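Local atomic coordinates of mitochondrial enolase superfamily member 1 (Homo sapiens, PDB entry 4A35), a protein that catalyses the magnesium-dependent dehydration of L-fuconate to 2-keto-3-deoxy-L-fuconate, a step in the breakdown of L-fucose. Residues A[363-368]-A[415-420]; A[39-44]-A[51-56]; A[309-314]-A[336-341]; A[91-96]-A[118-123]; A[167-172]-A[375-380]. All blocks are in the same frame, centred on the assembly; numbering follows the deposited sequence. Where two conformers were deposited one is given.

Interaction 1: A[363-368]-A[415-420]; sequences CELVQH and YSTEMK
Leu365 lies over one face of the Tyr415 ring. Its CG sits above the ring centre, 3.9 Å from the centroid and 10° off the normal, a CH-pi contact. The two side chains cross at about a right angle. The edge of the same ring points at the face of His368 in an offset edge-to-face pair, with centroids 5.5 Å apart and planes at 73°. At the edge of the imidazole, near its plane, His368 NE2 and Ser416 OG are 2.9 Å apart in a nearly straight hydrogen bond, and either could be the donor. His368 ND1 is bonded to Trp136 N, which would fix the turn of the imidazole. The contact packs helix 362-377 of the enolase-type C-terminal barrel domain against the loop before helix 421-427. Exchanging Tyr415 for an alanine would probably leave Leu365 CG without the ring beneath it and open a gap beside His368. Thr417 CG2 lies 3.7 Å from Leu365 CD1, while Thr417 OG1 bonds to Cys53 O. Gln367 NE2 donates to Glu364 O at 2.9 Å. A water joins Ser416 OG to the same nitrogen, the latter bond weak. Glu364 CB rests 3.4 Å from Ser416 O, and its carboxylate leads off to His393.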
# COMPACT_ATOMS: atom_id res chain seq x y z
N CYS A 363 2.89 -16.86 14.54
CA CYS A 363 3.83 -17.36 15.59
C CYS A 363 4.78 -18.42 14.95
O CYS A 363 6.01 -18.35 15.15
CB CYS A 363 3.06 -17.98 16.76
SG CYS A 363 1.97 -16.83 17.64
N GLU A 364 4.18 -19.41 14.23
CA GLU A 364 4.90 -20.52 13.61
C GLU A 364 6.02 -20.00 12.67
O GLU A 364 7.11 -20.57 12.67
CB GLU A 364 3.93 -21.40 12.81
CG GLU A 364 3.13 -22.41 13.65
CD GLU A 364 2.18 -21.87 14.70
OE1 GLU A 364 1.65 -20.74 14.53
OE2 GLU A 364 1.83 -22.64 15.63
N LEU A 365 5.79 -18.89 11.96
CA LEU A 365 6.82 -18.38 10.99
C LEU A 365 7.78 -17.42 11.64
O LEU A 365 8.97 -17.60 11.53
CB LEU A 365 6.16 -17.66 9.78
CG LEU A 365 5.60 -18.54 8.67
CD1 LEU A 365 4.50 -19.50 9.21
CD2 LEU A 365 5.06 -17.68 7.49
N VAL A 366 7.25 -16.39 12.30
CA VAL A 366 8.08 -15.30 12.78
C VAL A 366 9.12 -15.75 13.84
O VAL A 366 10.19 -15.17 13.90
CB VAL A 366 7.25 -14.10 13.22
CG1 VAL A 366 6.83 -14.18 14.68
CG2 VAL A 366 8.00 -12.80 12.88
N GLN A 367 8.83 -16.81 14.60
CA GLN A 367 9.79 -17.36 15.61
C GLN A 367 11.16 -17.70 14.90
O GLN A 367 12.21 -17.48 15.48
CB GLN A 367 9.18 -18.63 16.29
CG GLN A 367 8.96 -19.79 15.32
CD GLN A 367 8.43 -21.04 16.02
OE1 GLN A 367 8.65 -21.25 17.24
NE2 GLN A 367 7.66 -21.83 15.28
N HIS A 368 11.13 -18.21 13.62
CA HIS A 368 12.37 -18.52 12.90
C HIS A 368 13.18 -17.26 12.67
O HIS A 368 14.40 -17.29 12.77
CB HIS A 368 12.03 -19.16 11.51
CG HIS A 368 11.47 -20.55 11.57
ND1 HIS A 368 12.30 -21.66 11.46
CD2 HIS A 368 10.19 -20.96 11.70
CE1 HIS A 368 11.49 -22.71 11.56
NE2 HIS A 368 10.21 -22.33 11.68
N TYR A 415 9.63 -24.13 7.22
CA TYR A 415 9.33 -22.81 7.81
C TYR A 415 8.13 -22.90 8.81
O TYR A 415 7.58 -21.87 9.21
CB TYR A 415 9.04 -21.84 6.64
CG TYR A 415 9.13 -20.36 6.94
CD1 TYR A 415 9.66 -19.90 8.15
CD2 TYR A 415 8.69 -19.42 6.02
CE1 TYR A 415 9.67 -18.55 8.46
CE2 TYR A 415 8.76 -18.06 6.29
CZ TYR A 415 9.18 -17.63 7.55
OH TYR A 415 9.28 -16.30 7.83
N SER A 416 7.71 -24.17 9.18
CA SER A 416 6.53 -24.40 10.08
C SER A 416 5.23 -23.82 9.46
O SER A 416 4.29 -23.50 10.21
CB SER A 416 6.73 -23.77 11.46
OG SER A 416 7.96 -24.15 12.03
N THR A 417 5.21 -23.64 8.14
CA THR A 417 4.05 -23.09 7.39
C THR A 417 2.99 -24.18 7.11
O THR A 417 1.85 -23.87 6.76
CB THR A 417 4.53 -22.56 6.01
OG1 THR A 417 5.42 -23.56 5.51
CG2 THR A 417 5.28 -21.23 6.09
N GLU A 418 3.41 -25.46 7.11
CA GLU A 418 2.54 -26.54 6.69
C GLU A 418 1.28 -26.70 7.57
O GLU A 418 1.37 -26.78 8.79
CB GLU A 418 3.29 -27.88 6.64
CG GLU A 418 2.46 -28.97 5.99
CD GLU A 418 3.31 -30.14 5.56
OE1 GLU A 418 4.56 -30.04 5.64
OE2 GLU A 418 2.72 -31.19 5.23
N MET A 419 0.09 -26.69 6.89
CA MET A 419 -1.15 -26.87 7.63
C MET A 419 -1.62 -28.28 7.49
O MET A 419 -1.33 -28.96 6.50
CB MET A 419 -2.21 -25.87 7.18
CG MET A 419 -1.79 -24.43 7.49
SD MET A 419 -3.06 -23.19 7.02
CE MET A 419 -4.25 -23.39 8.44
N LYS A 420 -2.42 -28.73 8.46
CA LYS A 420 -3.06 -30.03 8.42
C LYS A 420 -4.13 -30.01 7.29
O LYS A 420 -5.00 -29.13 7.28
CB LYS A 420 -3.69 -30.37 9.79
CG LYS A 420 -2.66 -30.64 10.88
CD LYS A 420 -3.35 -30.96 12.18
CE LYS A 420 -2.32 -31.08 13.30
NZ LYS A 420 -3.02 -31.18 14.61
O HOH W 1 7.04 -24.67 14.58

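Interaction 2: A[39-44]-A[51-56]; sequences YVVIET and KGCGIT
The Tyr39 ring meets Cys53, Gly54 and Ile55 of the facing strand, Gly54 O and Cys53 CB obliquely. Ile55 CG2 meets the ring at its edge, 3.6 Å from Tyr39 CD1. Cys53 CB is 3.9 Å from Tyr39 CE1, and the cysteine sulfur stands oblique to the ring, a sulfur-aromatic contact. Tyr39 OH is hydrogen-bonded to Met419 N. A leucine in place of Tyr39 would probably leave Met419 N without this partner and Cys53 without its aromatic neighbour. Val40 forms a hydrogen-bonded antiparallel pair with Gly54. Val40 N donates to Gly54 O at 2.7 Å, almost straight, and Gly54 N returns the bond to Val40 O. Val41 faces Cys53 in a non-hydrogen-bonded pair. Its CA approaches Gly52 O to 3.2 Å, a CA-H...O contact, and its CG1 touches Lys51 CD. Ile42 pairs with Gly52 through two more backbone bonds. Its CG1 lies 3.8 Å from Gly52 CA, close enough that a side chain at Gly52 would clash. Glu43 and Lys51 run side by side in the same direction. Their salt bridge is long, with Glu43 OE2 and Lys51 NZ 3.5 Å apart; Glu43 OE1 also pairs with Arg9. Val40 and Ile42 face helix 110-131. This is an antiparallel beta hairpin within the three-stranded sheet of the enolase-type N-terminal domain.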
# COMPACT_ATOMS: atom_id res chain seq x y z
N TYR A 39 -3.58 -19.97 1.61
CA TYR A 39 -2.64 -21.09 1.84
C TYR A 39 -2.15 -21.60 0.52
O TYR A 39 -2.95 -22.07 -0.31
CB TYR A 39 -3.34 -22.21 2.61
CG TYR A 39 -2.42 -23.38 2.93
CD1 TYR A 39 -1.27 -23.20 3.71
CD2 TYR A 39 -2.73 -24.67 2.52
CE1 TYR A 39 -0.45 -24.27 4.05
CE2 TYR A 39 -1.89 -25.75 2.82
CZ TYR A 39 -0.77 -25.55 3.62
OH TYR A 39 0.05 -26.59 3.97
N VAL A 40 -0.81 -21.51 0.33
CA VAL A 40 -0.13 -21.89 -0.89
C VAL A 40 0.63 -23.20 -0.73
O VAL A 40 1.39 -23.34 0.24
CB VAL A 40 0.84 -20.74 -1.32
CG1 VAL A 40 1.63 -21.13 -2.59
CG2 VAL A 40 0.10 -19.41 -1.51
N VAL A 41 0.52 -24.08 -1.72
CA VAL A 41 1.32 -25.30 -1.76
C VAL A 41 1.99 -25.41 -3.14
O VAL A 41 1.34 -25.34 -4.19
CB VAL A 41 0.54 -26.58 -1.38
CG1 VAL A 41 1.43 -27.84 -1.44
CG2 VAL A 41 -0.12 -26.44 -0.01
N ILE A 42 3.31 -25.57 -3.13
CA ILE A 42 4.05 -25.76 -4.38
C ILE A 42 4.69 -27.14 -4.34
O ILE A 42 5.17 -27.59 -3.28
CB ILE A 42 5.09 -24.65 -4.72
CG1 ILE A 42 6.23 -24.61 -3.68
CG2 ILE A 42 4.39 -23.28 -4.92
CD1 ILE A 42 7.39 -23.48 -3.96
N GLU A 43 4.74 -27.77 -5.52
CA GLU A 43 5.33 -29.08 -5.67
C GLU A 43 6.44 -29.01 -6.71
O GLU A 43 6.45 -28.11 -7.57
CB GLU A 43 4.26 -30.11 -6.08
CG GLU A 43 3.21 -30.39 -5.00
CD GLU A 43 2.09 -31.33 -5.39
OE1 GLU A 43 2.35 -32.28 -6.17
OE2 GLU A 43 0.95 -31.10 -4.94
N THR A 44 7.37 -29.96 -6.65
CA THR A 44 8.44 -30.06 -7.64
C THR A 44 8.27 -31.36 -8.39
O THR A 44 7.50 -32.23 -7.96
CB THR A 44 9.83 -30.00 -7.00
OG1 THR A 44 10.09 -31.24 -6.35
CG2 THR A 44 10.04 -28.79 -6.06
N LYS A 51 7.06 -30.76 -0.22
CA LYS A 51 6.25 -29.65 -0.75
C LYS A 51 6.55 -28.39 -0.00
O LYS A 51 6.91 -28.43 1.18
CB LYS A 51 4.75 -29.98 -0.66
CG LYS A 51 4.37 -31.22 -1.46
CD LYS A 51 2.91 -31.56 -1.30
CE LYS A 51 2.65 -32.90 -1.95
NZ LYS A 51 1.20 -33.17 -2.08
N GLY A 52 6.46 -27.28 -0.72
CA GLY A 52 6.61 -25.97 -0.13
C GLY A 52 5.24 -25.42 0.23
O GLY A 52 4.35 -25.33 -0.62
N CYS A 53 5.05 -25.10 1.52
CA CYS A 53 3.80 -24.52 1.99
C CYS A 53 4.01 -23.05 2.37
O CYS A 53 5.02 -22.69 2.96
CB CYS A 53 3.25 -25.32 3.16
SG CYS A 53 3.12 -27.10 2.82
N GLY A 54 3.03 -22.22 2.07
CA GLY A 54 3.16 -20.80 2.36
C GLY A 54 1.82 -20.25 2.77
O GLY A 54 0.77 -20.76 2.37
N ILE A 55 1.88 -19.19 3.57
CA ILE A 55 0.70 -18.47 4.03
C ILE A 55 0.95 -16.96 4.01
O ILE A 55 2.08 -16.47 4.01
CB ILE A 55 0.29 -18.88 5.50
CG1 ILE A 55 1.43 -18.56 6.53
CG2 ILE A 55 -0.26 -20.33 5.61
CD1 ILE A 55 1.01 -18.52 8.04
N THR A 56 -0.17 -16.25 4.00
CA THR A 56 -0.29 -14.84 4.31
C THR A 56 -1.56 -14.73 5.13
O THR A 56 -2.52 -15.44 4.86
CB THR A 56 -0.16 -13.85 3.17
OG1 THR A 56 0.04 -12.56 3.80
CG2 THR A 56 -1.41 -13.80 2.26

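Interaction 3: A[309-314]-A[336-341]; sequences HNRVIF and VNENLS
Glu338 and Arg311 carry the contact through charge. Arg311 NH1 and Glu338 OE2 form a salt bridge at 3.1 Å. The oxygen lies near the guanidinium plane, at its edge. Guanidinium and carboxylate planes are turned 47° apart. Hydrogen bonding adds a second grip, as Arg311 N donates to the same OE2 at 2.9 Å. The two donors reach this oxygen from opposite faces of the carboxylate plane. Arg311 CG stands between the backbone N and the carbonyl carbon (chi1 62°), and lies 3.3 Å from Glu338 OE2. Capping is the third element. Asn310 is the N-cap of helix 311-319, and its OD1 accepts from Val312 N at 3.0 Å and weakly from Ile313 N. Packing is slight: Asn310 CB rests 3.4 Å from Glu338 OE2, and Arg311 CD is 3.7 Å from Ser341 OG. Ser341 OG itself donates to Glu338 O. Around the pair, Glu338 OE1 accepts from Gly334 N and His113, while Arg311 also binds Glu108 and Arg154 O. Asn310 ND2 meets Asp283 of the second subunit. The contact joins successive helices of the C-terminal barrel domain. Several donors around the buried carboxylate, one from the first turn of a helix, would probably favour its ionised form.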
# COMPACT_ATOMS: atom_id res chain seq x y z
N HIS A 309 3.97 -1.60 5.43
CA HIS A 309 3.94 -2.36 4.17
C HIS A 309 5.25 -2.81 3.50
O HIS A 309 5.22 -3.82 2.76
CB HIS A 309 2.98 -1.71 3.14
CG HIS A 309 3.31 -0.30 2.76
ND1 HIS A 309 4.24 -0.04 1.77
CD2 HIS A 309 2.85 0.87 3.25
CE1 HIS A 309 4.30 1.28 1.67
NE2 HIS A 309 3.51 1.87 2.55
N ASN A 310 6.38 -2.11 3.71
CA ASN A 310 7.62 -2.57 3.07
C ASN A 310 8.80 -1.95 3.81
O ASN A 310 8.61 -1.17 4.76
CB ASN A 310 7.64 -2.32 1.53
CG ASN A 310 7.62 -0.87 1.11
OD1 ASN A 310 8.13 0.01 1.82
ND2 ASN A 310 6.95 -0.58 -0.02
N ARG A 311 10.01 -2.28 3.35
CA ARG A 311 11.27 -1.86 3.99
C ARG A 311 11.50 -0.33 3.87
O ARG A 311 12.30 0.20 4.65
CB ARG A 311 12.45 -2.61 3.34
CG ARG A 311 12.64 -2.30 1.84
CD ARG A 311 13.66 -3.22 1.16
NE ARG A 311 13.83 -2.87 -0.26
CZ ARG A 311 12.94 -3.13 -1.22
NH1 ARG A 311 11.84 -3.83 -0.96
NH2 ARG A 311 13.14 -2.68 -2.45
N VAL A 312 10.86 0.34 2.89
CA VAL A 312 11.04 1.81 2.70
C VAL A 312 10.41 2.53 3.89
O VAL A 312 10.96 3.51 4.37
CB VAL A 312 10.55 2.32 1.31
CG1 VAL A 312 10.79 3.83 1.09
CG2 VAL A 312 11.25 1.53 0.20
N ILE A 313 9.25 2.05 4.36
CA ILE A 313 8.58 2.63 5.52
C ILE A 313 9.46 2.36 6.73
O ILE A 313 9.67 3.29 7.50
CB ILE A 313 7.12 2.08 5.71
CG1 ILE A 313 6.21 2.35 4.41
CG2 ILE A 313 6.47 2.76 6.97
CD1 ILE A 313 5.99 3.93 4.12
N PHE A 314 9.91 1.11 6.94
CA PHE A 314 10.78 0.85 8.10
C PHE A 314 12.07 1.71 8.07
O PHE A 314 12.52 2.19 9.10
CB PHE A 314 11.14 -0.62 8.19
CG PHE A 314 10.04 -1.43 8.86
CD1 PHE A 314 9.67 -1.18 10.20
CD2 PHE A 314 9.39 -2.45 8.18
CE1 PHE A 314 8.68 -1.96 10.83
CE2 PHE A 314 8.42 -3.24 8.82
CZ PHE A 314 8.07 -2.98 10.13
N VAL A 336 10.78 -13.89 3.95
CA VAL A 336 12.06 -13.93 4.64
C VAL A 336 13.00 -12.85 4.04
O VAL A 336 13.64 -12.11 4.81
CB VAL A 336 12.65 -15.38 4.59
CG1 VAL A 336 14.04 -15.42 5.24
CG2 VAL A 336 11.69 -16.35 5.30
N ASN A 337 12.99 -12.69 2.71
CA ASN A 337 13.93 -11.77 2.02
C ASN A 337 13.83 -10.35 2.57
O ASN A 337 14.81 -9.80 3.00
CB ASN A 337 13.69 -11.75 0.52
CG ASN A 337 13.52 -13.14 -0.07
OD1 ASN A 337 12.53 -13.82 0.18
ND2 ASN A 337 14.47 -13.59 -0.88
N GLU A 338 12.63 -9.78 2.57
CA GLU A 338 12.46 -8.42 3.04
C GLU A 338 12.59 -8.33 4.56
O GLU A 338 13.16 -7.34 5.05
CB GLU A 338 11.14 -7.86 2.57
CG GLU A 338 11.14 -6.34 2.74
CD GLU A 338 9.99 -5.63 2.06
OE1 GLU A 338 8.85 -6.16 2.08
OE2 GLU A 338 10.21 -4.51 1.55
N ASN A 339 12.07 -9.34 5.33
CA ASN A 339 12.26 -9.33 6.79
C ASN A 339 13.77 -9.29 7.13
O ASN A 339 14.13 -8.59 8.08
CB ASN A 339 11.64 -10.56 7.44
CG ASN A 339 10.22 -10.27 7.86
OD1 ASN A 339 9.98 -9.60 8.85
ND2 ASN A 339 9.27 -10.65 7.02
N LEU A 340 14.63 -10.03 6.38
CA LEU A 340 16.10 -10.00 6.63
C LEU A 340 16.65 -8.58 6.49
O LEU A 340 17.42 -8.15 7.35
CB LEU A 340 16.87 -10.92 5.66
CG LEU A 340 16.69 -12.42 5.91
CD1 LEU A 340 17.25 -13.22 4.70
CD2 LEU A 340 17.40 -12.83 7.20
N SER A 341 16.21 -7.86 5.44
CA SER A 341 16.67 -6.46 5.19
C SER A 341 16.26 -5.54 6.34
O SER A 341 17.03 -4.65 6.73
CB SER A 341 16.14 -5.94 3.85
OG SER A 341 14.76 -5.58 3.82

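Interaction 4: A[91-96]-A[118-123]; sequences GFYRQL and AVLNAV
Leu120 is the main bump, and it fits a hollow between Phe92, Tyr93 and Leu96 of the facing helix. Its two methyls go to different rings. CD2 comes to the edge of the Phe92 ring, near its plane, 3.8 Å from Phe92 CE2. CD1 goes to Tyr93 and approaches Tyr93 CD2 to 3.5 Å, oblique to that ring. Leu120 and Tyr93 cross at about a right angle, whereas Leu120 and Phe92 slide past each other in opposite directions. With chi1 at -76°, Leu120 CG is anti to the carbonyl carbon, which places this fork of the two methyls where it meets Leu96 CD1. Helices 89-97 and 110-131 belong to the N-terminal domain of the mandelate racemase/muconate lactonizing family. They run nearly antiparallel here, at 156°, with the axes of the two segments 11.7 Å apart. That is a wide spacing, and large side chains bridge it. Leu96 is the bump from the other side. It reaches Leu120 tip to tip, with Leu96 CD1 3.8 Å from Leu120 CG. The same methyl fits between Leu120 and Val119, lying 4.0 Å from Val119 CG1. Within its own helix, Leu96 CG sits over one face of Phe92, offset toward the rim. Val123 touches the Phe92 ring more loosely, through Val123 CG2 at 4.4 Å from Phe92 CE2. Ile85 of helix 82-86 packs against both Phe92 and Val123. Tyr93 OH bonds with Glu108.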
# COMPACT_ATOMS: atom_id res chain seq x y z
N GLY A 91 17.10 -11.56 -7.53
CA GLY A 91 16.51 -11.49 -8.87
C GLY A 91 15.07 -11.96 -8.89
O GLY A 91 14.19 -11.28 -9.45
N PHE A 92 14.80 -13.11 -8.24
CA PHE A 92 13.42 -13.67 -8.17
C PHE A 92 12.50 -12.73 -7.37
O PHE A 92 11.35 -12.44 -7.80
CB PHE A 92 13.45 -15.06 -7.55
CG PHE A 92 12.10 -15.73 -7.51
CD1 PHE A 92 11.48 -16.14 -8.69
CD2 PHE A 92 11.44 -15.91 -6.31
CE1 PHE A 92 10.26 -16.80 -8.65
CE2 PHE A 92 10.19 -16.57 -6.27
CZ PHE A 92 9.61 -16.99 -7.45
N TYR A 93 13.03 -12.20 -6.23
CA TYR A 93 12.32 -11.22 -5.43
C TYR A 93 11.92 -9.99 -6.28
O TYR A 93 10.75 -9.58 -6.29
CB TYR A 93 13.20 -10.79 -4.24
CG TYR A 93 12.46 -9.88 -3.28
CD1 TYR A 93 12.44 -8.49 -3.48
CD2 TYR A 93 11.70 -10.41 -2.23
CE1 TYR A 93 11.74 -7.66 -2.62
CE2 TYR A 93 10.96 -9.59 -1.40
CZ TYR A 93 10.97 -8.21 -1.60
OH TYR A 93 10.21 -7.41 -0.78
N ARG A 94 12.89 -9.45 -7.07
CA ARG A 94 12.63 -8.29 -7.95
C ARG A 94 11.55 -8.64 -9.03
O ARG A 94 10.74 -7.79 -9.36
CB ARG A 94 13.95 -7.82 -8.61
CG ARG A 94 13.82 -6.61 -9.53
CD ARG A 94 13.53 -5.30 -8.78
NE ARG A 94 14.62 -4.91 -7.89
CZ ARG A 94 15.72 -4.27 -8.30
NH1 ARG A 94 15.85 -3.93 -9.58
NH2 ARG A 94 16.67 -3.97 -7.45
N GLN A 95 11.55 -9.86 -9.56
CA GLN A 95 10.55 -10.19 -10.59
C GLN A 95 9.12 -10.24 -10.00
O GLN A 95 8.18 -9.70 -10.63
CB GLN A 95 10.90 -11.50 -11.31
CG GLN A 95 9.90 -11.84 -12.42
CD GLN A 95 9.70 -10.81 -13.54
OE1 GLN A 95 8.95 -9.78 -13.42
NE2 GLN A 95 10.15 -11.25 -14.74
N LEU A 96 8.97 -10.78 -8.78
CA LEU A 96 7.67 -10.81 -8.11
C LEU A 96 7.18 -9.41 -7.70
O LEU A 96 5.98 -9.14 -7.80
CB LEU A 96 7.69 -11.68 -6.85
CG LEU A 96 7.85 -13.20 -7.03
CD1 LEU A 96 7.53 -13.92 -5.73
CD2 LEU A 96 6.95 -13.73 -8.13
N ALA A 118 3.11 -14.80 0.53
CA ALA A 118 2.59 -16.17 0.56
C ALA A 118 3.38 -17.11 -0.37
O ALA A 118 3.76 -18.22 0.03
CB ALA A 118 1.09 -16.18 0.21
N VAL A 119 3.69 -16.62 -1.59
CA VAL A 119 4.45 -17.39 -2.60
C VAL A 119 5.88 -17.58 -2.09
O VAL A 119 6.40 -18.73 -2.08
CB VAL A 119 4.40 -16.68 -3.98
CG1 VAL A 119 5.41 -17.27 -4.96
CG2 VAL A 119 2.97 -16.74 -4.57
N LEU A 120 6.54 -16.47 -1.70
CA LEU A 120 7.93 -16.54 -1.19
C LEU A 120 8.04 -17.43 0.08
O LEU A 120 9.02 -18.20 0.20
CB LEU A 120 8.46 -15.13 -0.92
CG LEU A 120 8.87 -14.31 -2.16
CD1 LEU A 120 9.26 -12.85 -1.79
CD2 LEU A 120 10.07 -14.97 -2.88
N ASN A 121 7.03 -17.40 1.00
CA ASN A 121 7.00 -18.27 2.18
C ASN A 121 7.03 -19.73 1.76
O ASN A 121 7.70 -20.51 2.41
CB ASN A 121 5.78 -18.00 3.11
CG ASN A 121 5.93 -16.68 3.89
OD1 ASN A 121 7.04 -16.14 4.02
ND2 ASN A 121 4.84 -16.15 4.46
N ALA A 122 6.25 -20.12 0.70
CA ALA A 122 6.22 -21.49 0.21
C ALA A 122 7.62 -21.89 -0.37
O ALA A 122 8.10 -23.01 -0.16
CB ALA A 122 5.09 -21.65 -0.83
N VAL A 123 8.32 -20.95 -1.02
CA VAL A 123 9.65 -21.27 -1.57
C VAL A 123 10.68 -21.48 -0.43
O VAL A 123 11.45 -22.43 -0.47
CB VAL A 123 10.11 -20.17 -2.59
CG1 VAL A 123 11.54 -20.41 -3.06
CG2 VAL A 123 9.16 -20.11 -3.81

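Interaction 5: A[167-172]-A[375-380]. With EDO (1,2-ethanediol), chain G.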
# COMPACT_ATOMS: atom_id res chain seq x y z
N GLU A 167 29.05 -6.65 6.94
CA GLU A 167 29.77 -6.30 8.17
C GLU A 167 28.96 -6.75 9.43
O GLU A 167 29.52 -7.40 10.33
CB GLU A 167 30.07 -4.80 8.19
CG GLU A 167 30.93 -4.34 9.35
CD GLU A 167 31.13 -2.83 9.34
OE1 GLU A 167 31.49 -2.28 8.27
OE2 GLU A 167 30.89 -2.20 10.40
N ILE A 168 27.65 -6.52 9.42
CA ILE A 168 26.77 -6.91 10.54
C ILE A 168 26.76 -8.46 10.66
O ILE A 168 26.90 -9.01 11.78
CB ILE A 168 25.35 -6.32 10.34
CG1 ILE A 168 25.37 -4.78 10.48
CG2 ILE A 168 24.38 -6.98 11.34
CD1 ILE A 168 24.11 -4.08 9.97
N LEU A 169 26.71 -9.15 9.52
CA LEU A 169 26.65 -10.63 9.53
C LEU A 169 28.00 -11.25 9.94
O LEU A 169 28.03 -12.31 10.58
CB LEU A 169 26.20 -11.17 8.17
CG LEU A 169 24.73 -10.82 7.82
CD1 LEU A 169 24.50 -10.92 6.36
CD2 LEU A 169 23.73 -11.66 8.66
N GLN A 170 29.11 -10.61 9.56
CA GLN A 170 30.45 -11.10 9.94
C GLN A 170 30.61 -10.97 11.45
O GLN A 170 31.04 -11.93 12.12
CB GLN A 170 31.56 -10.34 9.18
CG GLN A 170 31.59 -10.82 7.70
CD GLN A 170 32.40 -9.95 6.77
OE1 GLN A 170 32.80 -8.82 7.10
NE2 GLN A 170 32.59 -10.43 5.53
N LYS A 171 30.21 -9.82 12.00
CA LYS A 171 30.26 -9.55 13.44
C LYS A 171 29.36 -10.56 14.20
O LYS A 171 29.73 -11.05 15.28
CB LYS A 171 29.82 -8.10 13.70
CG LYS A 171 30.17 -7.55 15.07
CD LYS A 171 30.11 -6.03 15.07
CE LYS A 171 30.11 -5.44 16.46
NZ LYS A 171 30.31 -3.97 16.42
N GLY A 172 28.22 -10.91 13.58
CA GLY A 172 27.25 -11.84 14.14
C GLY A 172 27.75 -13.28 14.21
O GLY A 172 27.11 -14.12 14.87
N ILE A 375 20.72 -15.19 17.16
CA ILE A 375 21.94 -15.96 16.92
C ILE A 375 22.93 -15.20 15.99
O ILE A 375 24.13 -15.19 16.26
CB ILE A 375 21.63 -17.36 16.37
CG1 ILE A 375 20.84 -18.21 17.41
CG2 ILE A 375 22.92 -18.07 15.90
CD1 ILE A 375 20.18 -19.49 16.81
N SER A 376 22.42 -14.60 14.89
CA SER A 376 23.31 -14.08 13.85
C SER A 376 23.30 -12.58 13.60
O SER A 376 24.15 -12.12 12.81
CB SER A 376 22.97 -14.78 12.53
OG SER A 376 23.19 -16.19 12.60
N VAL A 377 22.33 -11.82 14.14
CA VAL A 377 22.27 -10.38 13.75
C VAL A 377 22.42 -9.45 14.95
O VAL A 377 23.42 -8.76 15.02
CB VAL A 377 20.98 -10.05 12.90
CG1 VAL A 377 20.92 -8.55 12.53
CG2 VAL A 377 20.91 -10.91 11.64
N SER A 378 21.39 -9.36 15.83
CA SER A 378 21.47 -8.45 16.99
C SER A 378 22.36 -9.03 18.11
O SER A 378 22.91 -8.25 18.88
CB SER A 378 20.09 -8.13 17.53
OG SER A 378 19.49 -9.34 17.97
N ALA A 379 22.40 -10.40 18.29
CA ALA A 379 23.18 -11.04 19.35
C ALA A 379 22.76 -10.52 20.75
O ALA A 379 23.61 -10.30 21.63
CB ALA A 379 24.68 -10.83 19.12
N SER A 380 21.45 -10.23 20.92
CA SER A 380 20.93 -9.72 22.20
C SER A 380 19.45 -9.99 22.35
O SER A 380 18.71 -10.01 21.35
CB SER A 380 21.14 -8.19 22.28
OG SER A 380 20.81 -7.71 23.57
C1 EDO G . 22.62 -12.02 25.98
O1 EDO G . 22.76 -12.69 24.75
C2 EDO G . 21.17 -11.59 26.24
O2 EDO G . 20.97 -10.33 25.64
O HOH W 2 26.00 -8.32 14.34
O HOH W 3 25.94 -13.66 11.27
O HOH W 4 26.10 -16.00 12.89
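Gly172 meets Ser376 backbone to backbone. Gly172 CA points its hydrogen at Ser376 O, a CA-H...O contact of 3.4 Å with an angle of 164° at the hydrogen. The approach is so close that a side chain at Gly172 would run into that oxygen. Val377 splits its two methyl groups between neighbours. CG1 is anti to the backbone N (chi1 179°) and lies 4.0 Å from Ile168 CG2. CG2 faces Leu169 CD2 at 4.2 Å, the two side chains lying side by side. Waters form the next shell. One donates to Ile168 O and to Val377 O, the latter at 2.7 Å. Another donates to Leu169 O at 2.6 Å and to Ser376 O. These two link pairs of carbonyl oxygens, which are both acceptors and cannot bond each other directly. A third joins Ser376 OG to Gly172 O, weakly at the glycine. Further out, Leu169 packs on helix 144-148, and Ile168 on helix 335-348. Arg179 donates to Ile375 O. Ser380 belongs to a magnesium site with Tyr188 and Asp373, and its OG lies 3.3 Å from O2 of an ethanediol. The contact is close packing of two helix C-terminal regions, bridged further by waters, where helix 362-377 of the enolase-type C-terminal domain widens into a pi-type turn.

The touching residues of interactions 1, 3 and 4 are all buried; interaction 2 is mostly buried but reaches the surface at Glu43 and Lys51. Interaction 5, the farthest from the chain centre, is mostly buried but has exposed residues beside it. Interactions 1 and 5 share helix 362-377: the first uses rings and a direct polar bond, the other bridging waters near its end. Interactions 2 and 4 lie in the N-terminal domain, one built on strand bonds, the other wholly apolar. Asn121 of helix 110-131 bonds to Ile55 O and touches Leu365 and Tyr415, so interactions 1, 2 and 4 meet there. Thr417 and Met419 tie 415-420 to the hairpin. Interaction 3, the charged one, touches Tyr93 and alone reaches the second subunit.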